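Local structure of autophagy-related protein 9 (Schizosaccharomyces pombe, 7D0I) at residues A[361-375]-A[609-621]. The protein moves phospholipids between the two leaflets of a membrane as a homotrimeric scramblase, supplying membrane to the growing autophagosome. The protein carries 1 engineered substitution. Sequence-based numbering, arbitrary orientation.
With LMN (Lauryl Maltose Neopentyl Glycol), chain H.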
ATOM      1  N   ILE A 361      46.269  -5.797   9.343  1.00 28.73           N
ATOM      2  CA  ILE A 361      46.296  -7.196   9.734  1.00 28.73           C
ATOM      3  C   ILE A 361      46.693  -8.089   8.563  1.00 28.73           C
ATOM      4  O   ILE A 361      46.362  -9.269   8.547  1.00 28.73           O
ATOM      5  CB  ILE A 361      44.956  -7.640  10.334  1.00 28.73           C
ATOM      6  CG1 ILE A 361      43.821  -7.325   9.369  1.00 28.73           C
ATOM      7  CG2 ILE A 361      44.724  -6.978  11.670  1.00 28.73           C
ATOM      8  CD1 ILE A 361      42.495  -7.796   9.840  1.00 28.73           C
ATOM      9  N   GLU A 362      47.391  -7.540   7.579  1.00 39.71           N
ATOM     10  CA  GLU A 362      47.809  -8.296   6.410  1.00 39.71           C
ATOM     11  C   GLU A 362      49.227  -8.803   6.620  1.00 39.71           C
ATOM     12  O   GLU A 362      50.126  -8.025   6.946  1.00 39.71           O
ATOM     13  CB  GLU A 362      47.734  -7.434   5.155  1.00 39.71           C
ATOM     14  CG  GLU A 362      47.993  -8.196   3.881  1.00 39.71           C
ATOM     15  CD  GLU A 362      47.443  -7.488   2.671  1.00 39.71           C
ATOM     16  OE1 GLU A 362      47.120  -6.288   2.782  1.00 39.71           O
ATOM     17  OE2 GLU A 362      47.324  -8.134   1.610  1.00 39.71           O
ATOM     18  N   LEU A 363      49.420 -10.101   6.440  1.00 43.85           N
ATOM     19  CA  LEU A 363      50.724 -10.688   6.681  1.00 43.85           C
ATOM     20  C   LEU A 363      51.745 -10.123   5.697  1.00 43.85           C
ATOM     21  O   LEU A 363      51.413  -9.877   4.534  1.00 43.85           O
ATOM     22  CB  LEU A 363      50.657 -12.206   6.564  1.00 43.85           C
ATOM     23  CG  LEU A 363      49.825 -12.860   7.660  1.00 43.85           C
ATOM     24  CD1 LEU A 363      49.640 -14.328   7.372  1.00 43.85           C
ATOM     25  CD2 LEU A 363      50.501 -12.657   8.997  1.00 43.85           C
ATOM     26  N   PRO A 364      52.983  -9.895   6.133  1.00 51.72           N
ATOM     27  CA  PRO A 364      53.963  -9.270   5.233  1.00 51.72           C
ATOM     28  C   PRO A 364      54.307 -10.117   4.022  1.00 51.72           C
ATOM     29  O   PRO A 364      54.475  -9.577   2.921  1.00 51.72           O
ATOM     30  CB  PRO A 364      55.181  -9.062   6.144  1.00 51.72           C
ATOM     31  CG  PRO A 364      54.626  -9.048   7.527  1.00 51.72           C
ATOM     32  CD  PRO A 364      53.495 -10.021   7.505  1.00 51.72           C
ATOM     33  N   LEU A 365      54.413 -11.434   4.186  1.00 56.14           N
ATOM     34  CA  LEU A 365      54.839 -12.305   3.100  1.00 56.14           C
ATOM     35  C   LEU A 365      53.678 -13.061   2.461  1.00 56.14           C
ATOM     36  O   LEU A 365      53.523 -13.036   1.238  1.00 56.14           O
ATOM     37  CB  LEU A 365      55.893 -13.297   3.604  1.00 56.14           C
ATOM     38  CG  LEU A 365      56.599 -14.104   2.517  1.00 56.14           C
ATOM     39  CD1 LEU A 365      57.359 -13.173   1.594  1.00 56.14           C
ATOM     40  CD2 LEU A 365      57.528 -15.139   3.124  1.00 56.14           C
ATOM     41  N   LEU A 366      52.860 -13.733   3.270  1.00 49.05           N
ATOM     42  CA  LEU A 366      51.757 -14.516   2.730  1.00 49.05           C
ATOM     43  C   LEU A 366      50.707 -13.646   2.050  1.00 49.05           C
ATOM     44  O   LEU A 366      49.942 -14.158   1.227  1.00 49.05           O
ATOM     45  CB  LEU A 366      51.121 -15.341   3.848  1.00 49.05           C
ATOM     46  CG  LEU A 366      50.592 -16.732   3.505  1.00 49.05           C
ATOM     47  CD1 LEU A 366      50.646 -17.611   4.738  1.00 49.05           C
ATOM     48  CD2 LEU A 366      49.176 -16.663   2.970  1.00 49.05           C
ATOM     49  N   HIS A 367      50.659 -12.354   2.370  1.00 49.36           N
ATOM     50  CA  HIS A 367      49.760 -11.401   1.722  1.00 49.36           C
ATOM     51  C   HIS A 367      48.296 -11.780   1.948  1.00 49.36           C
ATOM     52  O   HIS A 367      47.513 -11.933   1.009  1.00 49.36           O
ATOM     53  CB  HIS A 367      50.077 -11.285   0.227  1.00 49.36           C
ATOM     54  CG  HIS A 367      50.141  -9.877  -0.271  1.00 49.36           C
ATOM     55  ND1 HIS A 367      51.221  -9.054  -0.038  1.00 49.36           N
ATOM     56  CD2 HIS A 367      49.262  -9.147  -0.998  1.00 49.36           C
ATOM     57  CE1 HIS A 367      51.005  -7.876  -0.596  1.00 49.36           C
ATOM     58  NE2 HIS A 367      49.822  -7.907  -1.185  1.00 49.36           N
ATOM     59  N   ARG A 368      47.933 -11.923   3.217  1.00 43.52           N
ATOM     60  CA  ARG A 368      46.588 -12.333   3.591  1.00 43.52           C
ATOM     61  C   ARG A 368      46.174 -11.631   4.873  1.00 43.52           C
ATOM     62  O   ARG A 368      46.962 -11.532   5.817  1.00 43.52           O
ATOM     63  CB  ARG A 368      46.503 -13.848   3.786  1.00 43.52           C
ATOM     64  CG  ARG A 368      45.091 -14.369   3.873  1.00 43.52           C
ATOM     65  CD  ARG A 368      45.057 -15.753   4.470  1.00 43.52           C
ATOM     66  NE  ARG A 368      43.701 -16.290   4.498  1.00 43.52           N
ATOM     67  CZ  ARG A 368      43.206 -17.096   3.569  1.00 43.52           C
ATOM     68  NH1 ARG A 368      41.961 -17.540   3.669  1.00 43.52           N
ATOM     69  NH2 ARG A 368      43.957 -17.462   2.542  1.00 43.52           N
ATOM     70  N   ARG A 369      44.937 -11.148   4.902  1.00 32.48           N
ATOM     71  CA  ARG A 369      44.366 -10.540   6.097  1.00 32.48           C
ATOM     72  C   ARG A 369      43.793 -11.648   6.968  1.00 32.48           C
ATOM     73  O   ARG A 369      42.773 -12.247   6.622  1.00 32.48           O
ATOM     74  CB  ARG A 369      43.283  -9.535   5.733  1.00 32.48           C
ATOM     75  CG  ARG A 369      43.723  -8.398   4.857  1.00 32.48           C
ATOM     76  CD  ARG A 369      42.536  -7.529   4.536  1.00 32.48           C
ATOM     77  NE  ARG A 369      42.073  -6.786   5.700  1.00 32.48           N
ATOM     78  CZ  ARG A 369      40.807  -6.453   5.912  1.00 32.48           C
ATOM     79  NH1 ARG A 369      40.468  -5.768   6.990  1.00 32.48           N
ATOM     80  NH2 ARG A 369      39.875  -6.822   5.050  1.00 32.48           N
ATOM     81  N   ILE A 370      44.438 -11.921   8.094  1.00 31.76           N
ATOM     82  CA  ILE A 370      43.977 -12.931   9.032  1.00 31.76           C
ATOM     83  C   ILE A 370      43.580 -12.244  10.327  1.00 31.76           C
ATOM     84  O   ILE A 370      44.304 -11.377  10.824  1.00 31.76           O
ATOM     85  CB  ILE A 370      45.049 -14.008   9.288  1.00 31.76           C
ATOM     86  CG1 ILE A 370      46.437 -13.373   9.403  1.00 31.76           C
ATOM     87  CG2 ILE A 370      44.998 -15.070   8.204  1.00 31.76           C
ATOM     88  CD1 ILE A 370      46.886 -13.137  10.823  1.00 31.76           C
ATOM     89  N   LEU A 371      42.427 -12.626  10.864  1.00 23.83           N
ATOM     90  CA  LEU A 371      41.936 -12.117  12.137  1.00 23.83           C
ATOM     91  C   LEU A 371      41.526 -13.329  12.964  1.00 23.83           C
ATOM     92  O   LEU A 371      40.364 -13.731  12.956  1.00 23.83           O
ATOM     93  CB  LEU A 371      40.787 -11.153  11.929  1.00 23.83           C
ATOM     94  CG  LEU A 371      40.285 -10.344  13.116  1.00 23.83           C
ATOM     95  CD1 LEU A 371      41.411  -9.590  13.767  1.00 23.83           C
ATOM     96  CD2 LEU A 371      39.253  -9.387  12.625  1.00 23.83           C
ATOM     97  N   THR A 372      42.485 -13.911  13.673  1.00 31.78           N
ATOM     98  CA  THR A 372      42.213 -15.031  14.554  1.00 31.78           C
ATOM     99  C   THR A 372      41.516 -14.529  15.812  1.00 31.78           C
ATOM    100  O   THR A 372      41.184 -13.352  15.940  1.00 31.78           O
ATOM    101  CB  THR A 372      43.515 -15.748  14.893  1.00 31.78           C
ATOM    102  OG1 THR A 372      44.416 -15.627  13.788  1.00 31.78           O
ATOM    103  CG2 THR A 372      43.269 -17.209  15.150  1.00 31.78           C
ATOM    104  N   HIS A 373      41.277 -15.430  16.761  1.00 38.31           N
ATOM    105  CA  HIS A 373      40.788 -14.982  18.055  1.00 38.31           C
ATOM    106  C   HIS A 373      41.920 -14.461  18.920  1.00 38.31           C
ATOM    107  O   HIS A 373      41.712 -13.542  19.718  1.00 38.31           O
ATOM    108  CB  HIS A 373      40.026 -16.103  18.765  1.00 38.31           C
ATOM    109  CG  HIS A 373      40.785 -17.389  18.870  1.00 38.31           C
ATOM    110  ND1 HIS A 373      40.661 -18.404  17.946  1.00 38.31           N
ATOM    111  CD2 HIS A 373      41.693 -17.817  19.778  1.00 38.31           C
ATOM    112  CE1 HIS A 373      41.451 -19.407  18.289  1.00 38.31           C
ATOM    113  NE2 HIS A 373      42.087 -19.076  19.397  1.00 38.31           N
ATOM    114  N   THR A 374      43.126 -15.000  18.759  1.00 34.59           N
ATOM    115  CA  THR A 374      44.266 -14.450  19.483  1.00 34.59           C
ATOM    116  C   THR A 374      44.652 -13.080  18.953  1.00 34.59           C
ATOM    117  O   THR A 374      45.125 -12.237  19.720  1.00 34.59           O
ATOM    118  CB  THR A 374      45.461 -15.387  19.402  1.00 34.59           C
ATOM    119  OG1 THR A 374      45.844 -15.541  18.033  1.00 34.59           O
ATOM    120  CG2 THR A 374      45.111 -16.731  19.983  1.00 34.59           C
ATOM    121  N   THR A 375      44.466 -12.836  17.656  1.00 31.67           N
ATOM    122  CA  THR A 375      44.723 -11.506  17.117  1.00 31.67           C
ATOM    123  C   THR A 375      43.851 -10.472  17.804  1.00 31.67           C
ATOM    124  O   THR A 375      44.331  -9.413  18.216  1.00 31.67           O
ATOM    125  CB  THR A 375      44.475 -11.478  15.612  1.00 31.67           C
ATOM    126  OG1 THR A 375      44.902 -12.711  15.029  1.00 31.67           O
ATOM    127  CG2 THR A 375      45.244 -10.348  14.982  1.00 31.67           C
ATOM    128  N   TRP A 609      43.553 -22.223   9.335  1.00 36.80           N
ATOM    129  CA  TRP A 609      43.971 -20.838   9.479  1.00 36.80           C
ATOM    130  C   TRP A 609      43.867 -20.336  10.911  1.00 36.80           C
ATOM    131  O   TRP A 609      44.678 -19.512  11.322  1.00 36.80           O
ATOM    132  CB  TRP A 609      43.163 -19.944   8.549  1.00 36.80           C
ATOM    133  CG  TRP A 609      43.680 -19.970   7.165  1.00 36.80           C
ATOM    134  CD1 TRP A 609      43.076 -20.513   6.076  1.00 36.80           C
ATOM    135  CD2 TRP A 609      44.928 -19.444   6.712  1.00 36.80           C
ATOM    136  NE1 TRP A 609      43.864 -20.346   4.968  1.00 36.80           N
ATOM    137  CE2 TRP A 609      45.007 -19.692   5.334  1.00 36.80           C
ATOM    138  CE3 TRP A 609      45.982 -18.780   7.342  1.00 36.80           C
ATOM    139  CZ2 TRP A 609      46.100 -19.302   4.574  1.00 36.80           C
ATOM    140  CZ3 TRP A 609      47.062 -18.398   6.587  1.00 36.80           C
ATOM    141  CH2 TRP A 609      47.115 -18.659   5.217  1.00 36.80           C
ATOM    142  N   GLU A 610      42.900 -20.816  11.690  1.00 38.65           N
ATOM    143  CA  GLU A 610      42.837 -20.454  13.098  1.00 38.65           C
ATOM    144  C   GLU A 610      43.981 -21.062  13.886  1.00 38.65           C
ATOM    145  O   GLU A 610      44.245 -20.625  15.007  1.00 38.65           O
ATOM    146  CB  GLU A 610      41.508 -20.898  13.705  1.00 38.65           C
ATOM    147  CG  GLU A 610      41.050 -20.083  14.900  1.00 38.65           C
ATOM    148  CD  GLU A 610      40.266 -18.842  14.501  1.00 38.65           C
ATOM    149  OE1 GLU A 610      39.571 -18.264  15.362  1.00 38.65           O
ATOM    150  OE2 GLU A 610      40.339 -18.445  13.320  1.00 38.65           O
ATOM    151  N   ILE A 611      44.639 -22.078  13.338  1.00 41.93           N
ATOM    152  CA  ILE A 611      45.843 -22.617  13.966  1.00 41.93           C
ATOM    153  C   ILE A 611      47.095 -21.915  13.463  1.00 41.93           C
ATOM    154  O   ILE A 611      48.016 -21.648  14.237  1.00 41.93           O
ATOM    155  CB  ILE A 611      45.919 -24.138  13.739  1.00 41.93           C
ATOM    156  CG1 ILE A 611      44.766 -24.832  14.453  1.00 41.93           C
ATOM    157  CG2 ILE A 611      47.236 -24.680  14.232  1.00 41.93           C
ATOM    158  CD1 ILE A 611      44.686 -26.305  14.168  1.00 41.93           C
ATOM    159  N   LEU A 612      47.158 -21.595  12.171  1.00 41.49           N
ATOM    160  CA  LEU A 612      48.332 -20.910  11.647  1.00 41.49           C
ATOM    161  C   LEU A 612      48.380 -19.452  12.086  1.00 41.49           C
ATOM    162  O   LEU A 612      49.467 -18.871  12.200  1.00 41.49           O
ATOM    163  CB  LEU A 612      48.358 -21.013  10.125  1.00 41.49           C
ATOM    164  CG  LEU A 612      49.648 -20.571   9.440  1.00 41.49           C
ATOM    165  CD1 LEU A 612      50.804 -21.416   9.919  1.00 41.49           C
ATOM    166  CD2 LEU A 612      49.506 -20.671   7.936  1.00 41.49           C
ATOM    167  N   GLY A 613      47.225 -18.844  12.357  1.00 39.05           N
ATOM    168  CA  GLY A 613      47.216 -17.465  12.798  1.00 39.05           C
ATOM    169  C   GLY A 613      47.702 -17.299  14.217  1.00 39.05           C
ATOM    170  O   GLY A 613      48.325 -16.290  14.545  1.00 39.05           O
ATOM    171  N   ILE A 614      47.431 -18.276  15.079  1.00 39.15           N
ATOM    172  CA  ILE A 614      47.986 -18.219  16.424  1.00 39.15           C
ATOM    173  C   ILE A 614      49.504 -18.213  16.367  1.00 39.15           C
ATOM    174  O   ILE A 614      50.165 -17.637  17.235  1.00 39.15           O
ATOM    175  CB  ILE A 614      47.443 -19.384  17.266  1.00 39.15           C
ATOM    176  CG1 ILE A 614      45.927 -19.278  17.371  1.00 39.15           C
ATOM    177  CG2 ILE A 614      48.055 -19.382  18.646  1.00 39.15           C
ATOM    178  CD1 ILE A 614      45.318 -20.320  18.248  1.00 39.15           C
ATOM    179  N   LEU A 615      50.078 -18.823  15.333  1.00 39.42           N
ATOM    180  CA  LEU A 615      51.524 -18.795  15.168  1.00 39.42           C
ATOM    181  C   LEU A 615      51.991 -17.492  14.542  1.00 39.42           C
ATOM    182  O   LEU A 615      53.033 -16.954  14.927  1.00 39.42           O
ATOM    183  CB  LEU A 615      51.977 -19.977  14.314  1.00 39.42           C
ATOM    184  CG  LEU A 615      51.743 -21.366  14.898  1.00 39.42           C
ATOM    185  CD1 LEU A 615      52.203 -22.423  13.921  1.00 39.42           C
ATOM    186  CD2 LEU A 615      52.468 -21.503  16.217  1.00 39.42           C
ATOM    187  N   LEU A 616      51.244 -16.969  13.578  1.00 39.05           N
ATOM    188  CA  LEU A 616      51.694 -15.803  12.831  1.00 39.05           C
ATOM    189  C   LEU A 616      51.288 -14.471  13.452  1.00 39.05           C
ATOM    190  O   LEU A 616      51.631 -13.424  12.895  1.00 39.05           O
ATOM    191  CB  LEU A 616      51.181 -15.873  11.395  1.00 39.05           C
ATOM    192  CG  LEU A 616      51.818 -16.986  10.572  1.00 39.05           C
ATOM    193  CD1 LEU A 616      51.382 -16.903   9.130  1.00 39.05           C
ATOM    194  CD2 LEU A 616      53.329 -16.908  10.680  1.00 39.05           C
ATOM    195  N   THR A 617      50.571 -14.467  14.571  1.00 37.76           N
ATOM    196  CA  THR A 617      50.224 -13.186  15.180  1.00 37.76           C
ATOM    197  C   THR A 617      51.426 -12.449  15.764  1.00 37.76           C
ATOM    198  O   THR A 617      51.424 -11.212  15.754  1.00 37.76           O
ATOM    199  CB  THR A 617      49.162 -13.346  16.266  1.00 37.76           C
ATOM    200  OG1 THR A 617      49.434 -14.507  17.058  1.00 37.76           O
ATOM    201  CG2 THR A 617      47.802 -13.471  15.646  1.00 37.76           C
ATOM    202  N   PRO A 618      52.445 -13.122  16.305  1.00 36.43           N
ATOM    203  CA  PRO A 618      53.655 -12.379  16.678  1.00 36.43           C
ATOM    204  C   PRO A 618      54.303 -11.659  15.514  1.00 36.43           C
ATOM    205  O   PRO A 618      54.906 -10.600  15.715  1.00 36.43           O
ATOM    206  CB  PRO A 618      54.562 -13.468  17.254  1.00 36.43           C
ATOM    207  CG  PRO A 618      53.619 -14.408  17.855  1.00 36.43           C
ATOM    208  CD  PRO A 618      52.468 -14.471  16.900  1.00 36.43           C
ATOM    209  N   VAL A 619      54.183 -12.188  14.297  1.00 34.87           N
ATOM    210  CA  VAL A 619      54.676 -11.462  13.128  1.00 34.87           C
ATOM    211  C   VAL A 619      53.979 -10.114  13.014  1.00 34.87           C
ATOM    212  O   VAL A 619      54.619  -9.079  12.791  1.00 34.87           O
ATOM    213  CB  VAL A 619      54.488 -12.305  11.855  1.00 34.87           C
ATOM    214  CG1 VAL A 619      54.632 -11.436  10.631  1.00 34.87           C
ATOM    215  CG2 VAL A 619      55.497 -13.428  11.827  1.00 34.87           C
ATOM    216  N   LEU A 620      52.658 -10.105  13.186  1.00 31.42           N
ATOM    217  CA  LEU A 620      51.919  -8.848  13.181  1.00 31.42           C
ATOM    218  C   LEU A 620      52.363  -7.948  14.323  1.00 31.42           C
ATOM    219  O   LEU A 620      52.717  -6.785  14.111  1.00 31.42           O
ATOM    220  CB  LEU A 620      50.420  -9.121  13.272  1.00 31.42           C
ATOM    221  CG  LEU A 620      49.744  -9.814  12.097  1.00 31.42           C
ATOM    222  CD1 LEU A 620      48.284 -10.012  12.398  1.00 31.42           C
ATOM    223  CD2 LEU A 620      49.908  -8.999  10.845  1.00 31.42           C
ATOM    224  N   LEU A 621      52.361  -8.477  15.544  1.00 32.22           N
ATOM    225  CA  LEU A 621      52.687  -7.665  16.709  1.00 32.22           C
ATOM    226  C   LEU A 621      54.116  -7.155  16.699  1.00 32.22           C
ATOM    227  O   LEU A 621      54.436  -6.261  17.484  1.00 32.22           O
ATOM    228  CB  LEU A 621      52.440  -8.465  17.985  1.00 32.22           C
ATOM    229  CG  LEU A 621      50.983  -8.804  18.270  1.00 32.22           C
ATOM    230  CD1 LEU A 621      50.899  -9.949  19.242  1.00 32.22           C
ATOM    231  CD2 LEU A 621      50.275  -7.599  18.828  1.00 32.22           C
TER
HETATM  232  C1  LMN H 802      37.939 -18.769  22.771  1.00 61.50           C
HETATM  233  O1  LMN H 802      37.673 -18.571  24.037  1.00 61.50           O
HETATM  234  C2  LMN H 802      36.635 -19.001  21.971  1.00 61.50           C
HETATM  235  O2  LMN H 802      35.936 -17.760  21.896  1.00 61.50           O
HETATM  236  C3  LMN H 802      36.841 -19.510  20.573  1.00 61.50           C
HETATM  237  O3  LMN H 802      35.545 -20.043  20.130  1.00 61.50           O
HETATM  238  C4  LMN H 802      37.860 -20.565  20.417  1.00 61.50           C
HETATM  239  O4  LMN H 802      38.252 -20.662  18.975  1.00 61.50           O
HETATM  240  C5  LMN H 802      39.097 -20.291  21.194  1.00 61.50           C
HETATM  241  O5  LMN H 802      38.799 -20.042  22.616  1.00 61.50           O
HETATM  242  C6  LMN H 802      40.056 -21.478  21.110  1.00 61.50           C
HETATM  243  O6  LMN H 802      41.162 -21.232  21.951  1.00 61.50           O
HETATM  244  CAA LMN H 802      46.295 -25.460  28.452  1.00 61.50           C
HETATM  245  CAB LMN H 802      43.878 -14.960  35.070  1.00 61.50           C
HETATM  246  OAI LMN H 802      36.279 -25.613  17.826  1.00 61.50           O
HETATM  247  OAJ LMN H 802      28.459 -15.629  26.627  1.00 61.50           O
HETATM  248  OAL LMN H 802      34.662 -21.336  23.675  1.00 61.50           O
HETATM  249  OAN LMN H 802      31.467 -17.056  26.537  1.00 61.50           O
HETATM  250  OAP LMN H 802      33.529 -18.325  27.781  1.00 61.50           O
HETATM  251  OAQ LMN H 802      35.999 -24.110  15.368  1.00 61.50           O
HETATM  252  OAR LMN H 802      26.168 -18.854  25.380  1.00 61.50           O
HETATM  253  OAS LMN H 802      34.951 -21.532  15.655  1.00 61.50           O
HETATM  254  OAT LMN H 802      27.182 -20.697  23.543  1.00 61.50           O
HETATM  255  OAU LMN H 802      37.282 -19.808  16.745  1.00 61.50           O
HETATM  256  OAV LMN H 802      30.207 -20.968  24.171  1.00 61.50           O
HETATM  257  CAW LMN H 802      45.040 -25.144  27.608  1.00 61.50           C
HETATM  258  CAX LMN H 802      43.080 -15.150  33.762  1.00 61.50           C
HETATM  259  CAY LMN H 802      45.419 -24.136  26.492  1.00 61.50           C
HETATM  260  CAZ LMN H 802      42.663 -16.636  33.632  1.00 61.50           C
HETATM  261  CBA LMN H 802      44.150 -23.474  25.885  1.00 61.50           C
HETATM  262  CBB LMN H 802      41.878 -16.840  32.306  1.00 61.50           C
HETATM  263  CBC LMN H 802      42.908 -23.700  26.801  1.00 61.50           C
HETATM  264  CBD LMN H 802      40.532 -16.064  32.377  1.00 61.50           C
HETATM  265  CBE LMN H 802      41.612 -23.643  25.940  1.00 61.50           C
HETATM  266  CBF LMN H 802      39.451 -16.858  31.583  1.00 61.50           C
HETATM  267  CBG LMN H 802      41.667 -22.401  25.001  1.00 61.50           C
HETATM  268  CBH LMN H 802      39.273 -16.245  30.161  1.00 61.50           C
HETATM  269  CBI LMN H 802      41.168 -21.151  25.797  1.00 61.50           C
HETATM  270  CBJ LMN H 802      39.686 -17.314  29.099  1.00 61.50           C
HETATM  271  CBK LMN H 802      39.664 -21.356  26.192  1.00 61.50           C
HETATM  272  CBL LMN H 802      38.876 -17.069  27.775  1.00 61.50           C
HETATM  273  CBM LMN H 802      37.347 -24.783  18.218  1.00 61.50           C
HETATM  274  CBN LMN H 802      28.171 -16.379  25.467  1.00 61.50           C
HETATM  275  CBP LMN H 802      33.443 -20.772  24.105  1.00 61.50           C
HETATM  276  CBQ LMN H 802      39.211 -20.183  27.133  1.00 61.50           C
HETATM  277  CBR LMN H 802      38.896 -17.748  26.351  1.00 61.50           C
HETATM  278  CBS LMN H 802      38.008 -19.687  24.879  1.00 61.50           C
HETATM  279  CBT LMN H 802      36.817 -19.148  27.112  1.00 61.50           C
HETATM  280  OBV LMN H 802      36.134 -17.911  26.844  1.00 61.50           O
HETATM  281  OBX LMN H 802      34.803 -19.349  25.517  1.00 61.50           O
HETATM  282  OBY LMN H 802      38.394 -22.651  17.733  1.00 61.50           O
HETATM  283  OBZ LMN H 802      29.773 -18.195  25.623  1.00 61.50           O
HETATM  284  OCB LMN H 802      31.485 -18.576  23.958  1.00 61.50           O
HETATM  285  CCC LMN H 802      37.621 -23.769  17.143  1.00 61.50           C
HETATM  286  CCD LMN H 802      28.340 -17.845  25.753  1.00 61.50           C
HETATM  287  CCF LMN H 802      33.683 -19.360  24.545  1.00 61.50           C
HETATM  288  CCH LMN H 802      32.645 -17.452  25.749  1.00 61.50           C
HETATM  289  CCJ LMN H 802      35.048 -17.981  25.965  1.00 61.50           C
HETATM  290  CCL LMN H 802      33.813 -17.458  26.673  1.00 61.50           C
HETATM  291  CCM LMN H 802      38.237 -19.188  26.377  1.00 61.50           C
HETATM  292  CCN LMN H 802      36.284 -23.315  16.537  1.00 61.50           C
HETATM  293  CCO LMN H 802      27.464 -18.647  24.786  1.00 61.50           C
HETATM  294  CCQ LMN H 802      32.389 -18.753  25.107  1.00 61.50           C
HETATM  295  CCR LMN H 802      37.504 -21.632  18.331  1.00 61.50           C
HETATM  296  CCS LMN H 802      30.111 -18.535  24.220  1.00 61.50           C
HETATM  297  CCT LMN H 802      36.286 -21.882  16.146  1.00 61.50           C
HETATM  298  CCU LMN H 802      28.073 -19.963  24.446  1.00 61.50           C
HETATM  299  CCV LMN H 802      36.614 -20.970  17.270  1.00 61.50           C
HETATM  300  CCW LMN H 802      29.405 -19.831  23.799  1.00 61.50           C
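H373 and E610 form a His-carboxylate hydrogen bond in the wall of a pocket occupied by the detergent lauryl maltose neopentyl glycol, where 361-375, a hairpin-like loop running into helix 373-382, lies along helix 603-624, which is probably intramembrane. H373 ND1 donates to E610 OE1 over 2.8 Å in a fairly straight bond (159°). The oxygen sits near the imidazole plane, but it is approached on its anti side and 30° out of the carboxylate plane. The same OE1 is 3.1 Å from the sugar oxygen OAU of the detergent, whose C5 covers one face of the H373 ring; W377 also meets this ring. E610 reaches the histidine through a bend at chi2, and CG2 of T372 packs against its carboxyl carbon. T372 OG1 lies over the glycine backbone, 3.5 Å from G613 CA. Next to it, T374 CG2 rests on I614 CG1, and I614 in turn touches V429 and L433, linking the start of helix 373-382 to the intramembrane helix 427-447. Beside E610, on the same end of the helix, W609 takes R368 over one face and L366 at its edge. The guanidinium of R368 lies flat on the indole, centres 3.9 Å apart and planes at 21°, a cation-pi stack over the five-membered ring, while R368 CD makes a CH-pi contact over the six-membered ring. The chain of R368, extended from CG to NE, spans the indole in this way. L366 abuts the indole edge at CH2. Farther along the helix, I370 CD1 meets L620 CD1, P364 CD touches V619 CG1, and L363 crosses L616 at about a right angle, their CD1 methyls 3.6 Å apart.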